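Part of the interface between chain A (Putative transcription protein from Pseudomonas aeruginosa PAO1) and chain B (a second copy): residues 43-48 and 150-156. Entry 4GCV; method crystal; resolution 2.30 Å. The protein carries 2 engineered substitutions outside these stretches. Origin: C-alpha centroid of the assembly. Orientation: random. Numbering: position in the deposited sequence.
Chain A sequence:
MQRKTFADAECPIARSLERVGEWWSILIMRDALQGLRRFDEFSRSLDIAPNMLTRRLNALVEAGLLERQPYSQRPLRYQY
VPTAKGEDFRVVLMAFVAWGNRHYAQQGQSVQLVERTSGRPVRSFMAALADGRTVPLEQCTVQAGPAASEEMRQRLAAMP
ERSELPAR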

ATOM      1  N   SER A  43       6.612 -10.445 -19.861  1.00 44.45           N
ATOM      2  CA  SER A  43       7.652 -11.412 -19.629  1.00 45.27           C
ATOM      3  C   SER A  43       9.018 -10.860 -20.011  1.00 45.97           C
ATOM      4  O   SER A  43       9.948 -10.966 -19.242  1.00 45.03           O
ATOM      5  CB  SER A  43       7.363 -12.731 -20.335  1.00 47.12           C
ATOM      6  OG  SER A  43       8.266 -13.703 -19.829  1.00 48.24           O
ATOM      7  N   ARG A  44       9.121 -10.215 -21.169  1.00 48.38           N
ATOM      8  CA  ARG A  44      10.409  -9.683 -21.633  1.00 50.12           C
ATOM      9  C   ARG A  44      10.786  -8.384 -20.945  1.00 48.56           C
ATOM     10  O   ARG A  44      11.951  -8.165 -20.637  1.00 48.62           O
ATOM     11  CB  ARG A  44      10.421  -9.424 -23.152  1.00 52.41           C
ATOM     12  CG  ARG A  44       9.801 -10.499 -24.052  1.00 56.84           C
ATOM     13  CD  ARG A  44      10.493 -11.843 -24.015  1.00 61.34           C
ATOM     14  NE  ARG A  44      10.242 -12.591 -25.261  1.00 65.62           N
ATOM     15  CZ  ARG A  44       9.485 -13.690 -25.355  1.00 66.60           C
ATOM     16  NH1 ARG A  44       8.900 -14.220 -24.257  1.00 64.53           N
ATOM     17  NH2 ARG A  44       9.326 -14.270 -26.548  1.00 65.03           N
ATOM     18  N   SER A  45       9.807  -7.509 -20.736  1.00 48.09           N
ATOM     19  CA  SER A  45      10.096  -6.215 -20.171  1.00 47.82           C
ATOM     20  C   SER A  45      10.514  -6.348 -18.733  1.00 45.95           C
ATOM     21  O   SER A  45      11.456  -5.688 -18.297  1.00 45.75           O
ATOM     22  CB  SER A  45       8.916  -5.281 -20.325  1.00 48.12           C
ATOM     23  OG  SER A  45       8.634  -4.600 -19.088  1.00 52.99           O
ATOM     24  N   LEU A  46       9.859  -7.246 -18.009  1.00 45.12           N
ATOM     25  CA  LEU A  46      10.131  -7.434 -16.587  1.00 44.14           C
ATOM     26  C   LEU A  46      11.182  -8.511 -16.300  1.00 44.97           C
ATOM     27  O   LEU A  46      11.732  -8.587 -15.199  1.00 44.88           O
ATOM     28  CB  LEU A  46       8.807  -7.740 -15.889  1.00 43.21           C
ATOM     29  CG  LEU A  46       8.032  -6.580 -15.250  1.00 43.40           C
ATOM     30  CD1 LEU A  46       8.588  -5.200 -15.614  1.00 46.37           C
ATOM     31  CD2 LEU A  46       6.583  -6.671 -15.509  1.00 43.89           C
ATOM     32  N   ASP A  47      11.496  -9.335 -17.298  1.00 46.26           N
ATOM     33  CA  ASP A  47      12.407 -10.458 -17.111  1.00 46.36           C
ATOM     34  C   ASP A  47      11.981 -11.308 -15.931  1.00 45.55           C
ATOM     35  O   ASP A  47      12.731 -11.503 -14.964  1.00 45.95           O
ATOM     36  CB  ASP A  47      13.863 -10.011 -16.954  1.00 47.13           C
ATOM     37  CG  ASP A  47      14.845 -11.192 -16.967  1.00 48.97           C
ATOM     38  OD1 ASP A  47      14.632 -12.183 -17.716  1.00 51.61           O
ATOM     39  OD2 ASP A  47      15.839 -11.148 -16.224  1.00 52.08           O
ATOM     40  N   ILE A  48      10.771 -11.825 -16.046  1.00 44.84           N
ATOM     41  CA  ILE A  48      10.128 -12.613 -15.015  1.00 43.18           C
ATOM     42  C   ILE A  48       9.773 -13.978 -15.647  1.00 44.18           C
ATOM     43  O   ILE A  48       9.333 -14.048 -16.813  1.00 45.57           O
ATOM     44  CB  ILE A  48       8.881 -11.833 -14.473  1.00 42.04           C
ATOM     45  CG1 ILE A  48       8.130 -12.638 -13.425  1.00 43.60           C
ATOM     46  CG2 ILE A  48       7.944 -11.436 -15.597  1.00 40.51           C
ATOM     47  CD1 ILE A  48       7.084 -11.822 -12.641  1.00 40.69           C
TER
ATOM     48  N   GLU B 150      21.766  -2.709 -14.097  1.00 64.76           N
ATOM     49  CA  GLU B 150      21.291  -2.958 -15.477  1.00 67.00           C
ATOM     50  C   GLU B 150      19.890  -3.606 -15.489  1.00 65.01           C
ATOM     51  O   GLU B 150      19.000  -3.142 -16.202  1.00 64.12           O
ATOM     52  CB  GLU B 150      22.315  -3.833 -16.231  1.00 70.40           C
ATOM     53  CG  GLU B 150      22.259  -3.769 -17.792  1.00 76.05           C
ATOM     54  CD  GLU B 150      23.430  -4.508 -18.513  1.00 83.28           C
ATOM     55  OE1 GLU B 150      23.787  -5.655 -18.132  1.00 84.89           O
ATOM     56  OE2 GLU B 150      23.994  -3.942 -19.488  1.00 88.44           O
ATOM     57  N   GLU B 151      19.700  -4.642 -14.670  1.00 64.24           N
ATOM     58  CA  GLU B 151      18.438  -5.349 -14.568  1.00 63.52           C
ATOM     59  C   GLU B 151      17.332  -4.405 -14.109  1.00 61.55           C
ATOM     60  O   GLU B 151      16.224  -4.418 -14.659  1.00 59.83           O
ATOM     61  CB  GLU B 151      18.548  -6.497 -13.565  1.00 63.19           C
ATOM     62  CG  GLU B 151      18.778  -7.861 -14.164  1.00 69.13           C
ATOM     63  CD  GLU B 151      17.512  -8.468 -14.760  1.00 71.01           C
ATOM     64  OE1 GLU B 151      16.539  -8.700 -13.995  1.00 70.72           O
ATOM     65  OE2 GLU B 151      17.497  -8.711 -15.989  1.00 70.39           O
HETATM   66  N   MSE B 152      17.627  -3.598 -13.092  1.00 60.95           N
HETATM   67  CA  MSE B 152      16.635  -2.671 -12.577  1.00 59.66           C
HETATM   68  C   MSE B 152      16.188  -1.671 -13.636  1.00 60.19           C
HETATM   69  O   MSE B 152      14.994  -1.415 -13.775  1.00 58.67           O
HETATM   70  CB  MSE B 152      17.139  -1.956 -11.316  1.00 59.21           C
HETATM   71  CG  MSE B 152      16.102  -1.064 -10.717  1.00 58.61           C
HETATM   72 SE   MSE B 152      14.625  -2.156 -10.035  1.00 63.99          SE
HETATM   73  CE  MSE B 152      15.416  -2.733  -8.325  1.00 60.99           C
ATOM     74  N   ARG B 153      17.154  -1.120 -14.369  1.00 63.60           N
ATOM     75  CA  ARG B 153      16.928  -0.164 -15.462  1.00 66.28           C
ATOM     76  C   ARG B 153      15.953  -0.701 -16.513  1.00 67.32           C
ATOM     77  O   ARG B 153      15.076   0.022 -16.992  1.00 66.40           O
ATOM     78  CB  ARG B 153      18.268   0.172 -16.143  1.00 69.47           C
ATOM     79  CG  ARG B 153      19.330   0.800 -15.236  1.00 71.19           C
ATOM     80  CD  ARG B 153      19.576   2.257 -15.584  1.00 74.93           C
ATOM     81  NE  ARG B 153      20.877   2.478 -16.216  1.00 80.15           N
ATOM     82  CZ  ARG B 153      21.107   2.464 -17.538  1.00 84.87           C
ATOM     83  NH1 ARG B 153      20.118   2.230 -18.411  1.00 83.66           N
ATOM     84  NH2 ARG B 153      22.341   2.682 -18.000  1.00 86.61           N
ATOM     85  N   GLN B 154      16.133  -1.976 -16.859  1.00 70.28           N
ATOM     86  CA  GLN B 154      15.300  -2.686 -17.824  1.00 73.17           C
ATOM     87  C   GLN B 154      13.887  -2.843 -17.301  1.00 72.67           C
ATOM     88  O   GLN B 154      12.926  -2.705 -18.052  1.00 72.91           O
ATOM     89  CB  GLN B 154      15.866  -4.081 -18.118  1.00 74.59           C
ATOM     90  CG  GLN B 154      15.300  -4.745 -19.390  1.00 77.31           C
ATOM     91  CD  GLN B 154      14.988  -6.238 -19.203  1.00 78.57           C
ATOM     92  OE1 GLN B 154      14.244  -6.618 -18.291  1.00 77.52           O
ATOM     93  NE2 GLN B 154      15.546  -7.078 -20.069  1.00 78.67           N
ATOM     94  N   ARG B 155      13.762  -3.142 -16.014  1.00 40.87           N
ATOM     95  CA  ARG B 155      12.443  -3.313 -15.413  1.00 43.98           C
ATOM     96  C   ARG B 155      11.643  -2.013 -15.344  1.00 45.83           C
ATOM     97  O   ARG B 155      10.398  -2.055 -15.313  1.00 47.51           O
ATOM     98  CB  ARG B 155      12.534  -3.999 -14.057  1.00 43.69           C
ATOM     99  CG  ARG B 155      13.011  -5.399 -14.208  1.00 44.26           C
ATOM    100  CD  ARG B 155      13.288  -6.118 -12.891  1.00 46.17           C
ATOM    101  NE  ARG B 155      13.236  -7.534 -13.192  1.00 47.19           N
ATOM    102  CZ  ARG B 155      13.935  -8.495 -12.600  1.00 50.27           C
ATOM    103  NH1 ARG B 155      14.770  -8.223 -11.616  1.00 48.87           N
ATOM    104  NH2 ARG B 155      13.771  -9.749 -13.010  1.00 49.56           N
ATOM    105  N   LEU B 156      12.348  -0.885 -15.419  1.00 46.90           N
ATOM    106  CA  LEU B 156      11.755   0.439 -15.249  1.00 48.21           C
ATOM    107  C   LEU B 156      11.824   1.301 -16.511  1.00 48.84           C
ATOM    108  O   LEU B 156      11.995   0.754 -17.625  1.00 50.97           O
ATOM    109  CB  LEU B 156      12.415   1.158 -14.067  1.00 48.08           C
ATOM    110  CG  LEU B 156      12.197   0.509 -12.695  1.00 48.01           C
ATOM    111  CD1 LEU B 156      12.913   1.307 -11.576  1.00 47.68           C
ATOM    112  CD2 LEU B 156      10.697   0.303 -12.388  1.00 44.37           C
TER

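The chain A stretch is the end of a helix and the turn that follows it. Residues 43-46 are helical. Asp A47 is the first residue to leave helical geometry, with a positive phi (phi/psi 52/60). Ile A48 then takes an extended conformation. The end of this helix is tied back on itself: Ile A48 N makes a weak hydrogen bond to Ser A43 O, 3.4 Å long, and Ser A43 OG donates to Ile A48 O at 3.2 Å.

The chain B stretch is helical from residue 150 to 155. Its backbone bonds include Gln B154 N to Glu B150 O at 3.2 Å and Arg B155 N to Glu B151 O at 3.1 Å. The two backbones come closest, by CA position, at Leu A46 and Arg B155, where the CA atoms are 4.9 Å apart. Together the two stretches bury 295 Å², both sides summed.

The last carbonyls of a helix have no amide further along the helix to bond to, so they are available to other donors. Leu A46 O is a carbonyl at the helix end, and Asp A47 O is the carbonyl of the residue after it. Arg B155 donates to both. Its CA-to-CB bond points sideways, but the end of its side chain comes nearer to chain A. Chi1 is m, and chi2 and chi3 are t, so the chain is extended. Arg B155 NE donates to Leu A46 O at 2.7 Å, with a nearly straight N-H...O angle of 168°. Arg B155 NH2 donates to Asp A47 O at 2.8 Å and makes a weak second bond to Leu A46 O at 3.2 Å. Both carbonyl oxygens lie at the edge of the guanidinium, near its plane, where its N-H groups point. These bonds read the backbone of chain A rather than its side chains.

Arg B155 also pairs with a carboxylate of its own helix: Arg B155 NH1 is 3.0 Å from Glu B151 OE1, a salt bridge. That oxygen lies well out of the guanidinium plane, so the attraction is one of charge alone.

Asp A47 has its CA-to-CB bond toward chain B. Asp A47 OD2 lies 3.0 Å from Glu B151 OE2. Both atoms are acceptors, and if both groups are charged they repel. Arg B155 offers nearby positive charge to each. For Asp A47 the approach is looser: its OD2 is 4.1 Å from Arg B155 NH2, beyond salt-bridge range and well out of the guanidinium plane.

Gln B154 reaches the end of the chain A helix, and its side-chain amide lies near Ser A45 O. The modelled orientation of that amide is doubtful, so the bonding here is left open. Ser A45 OG is hydrogen-bonded elsewhere in the structure.

Nonpolar contact is slight. Leu A46 points its CA-to-CB bond away, yet its end comes nearer: Leu A46 CD1 lies 3.6 Å from Arg B155 O. Between the two side chains the closest approach is 4.4 Å, from Leu A46 CD1 to Arg B155 CB. The hydrogen bonds between the stretches all run from the Arg B155 guanidinium to the carbonyls of Leu A46 and Asp A47.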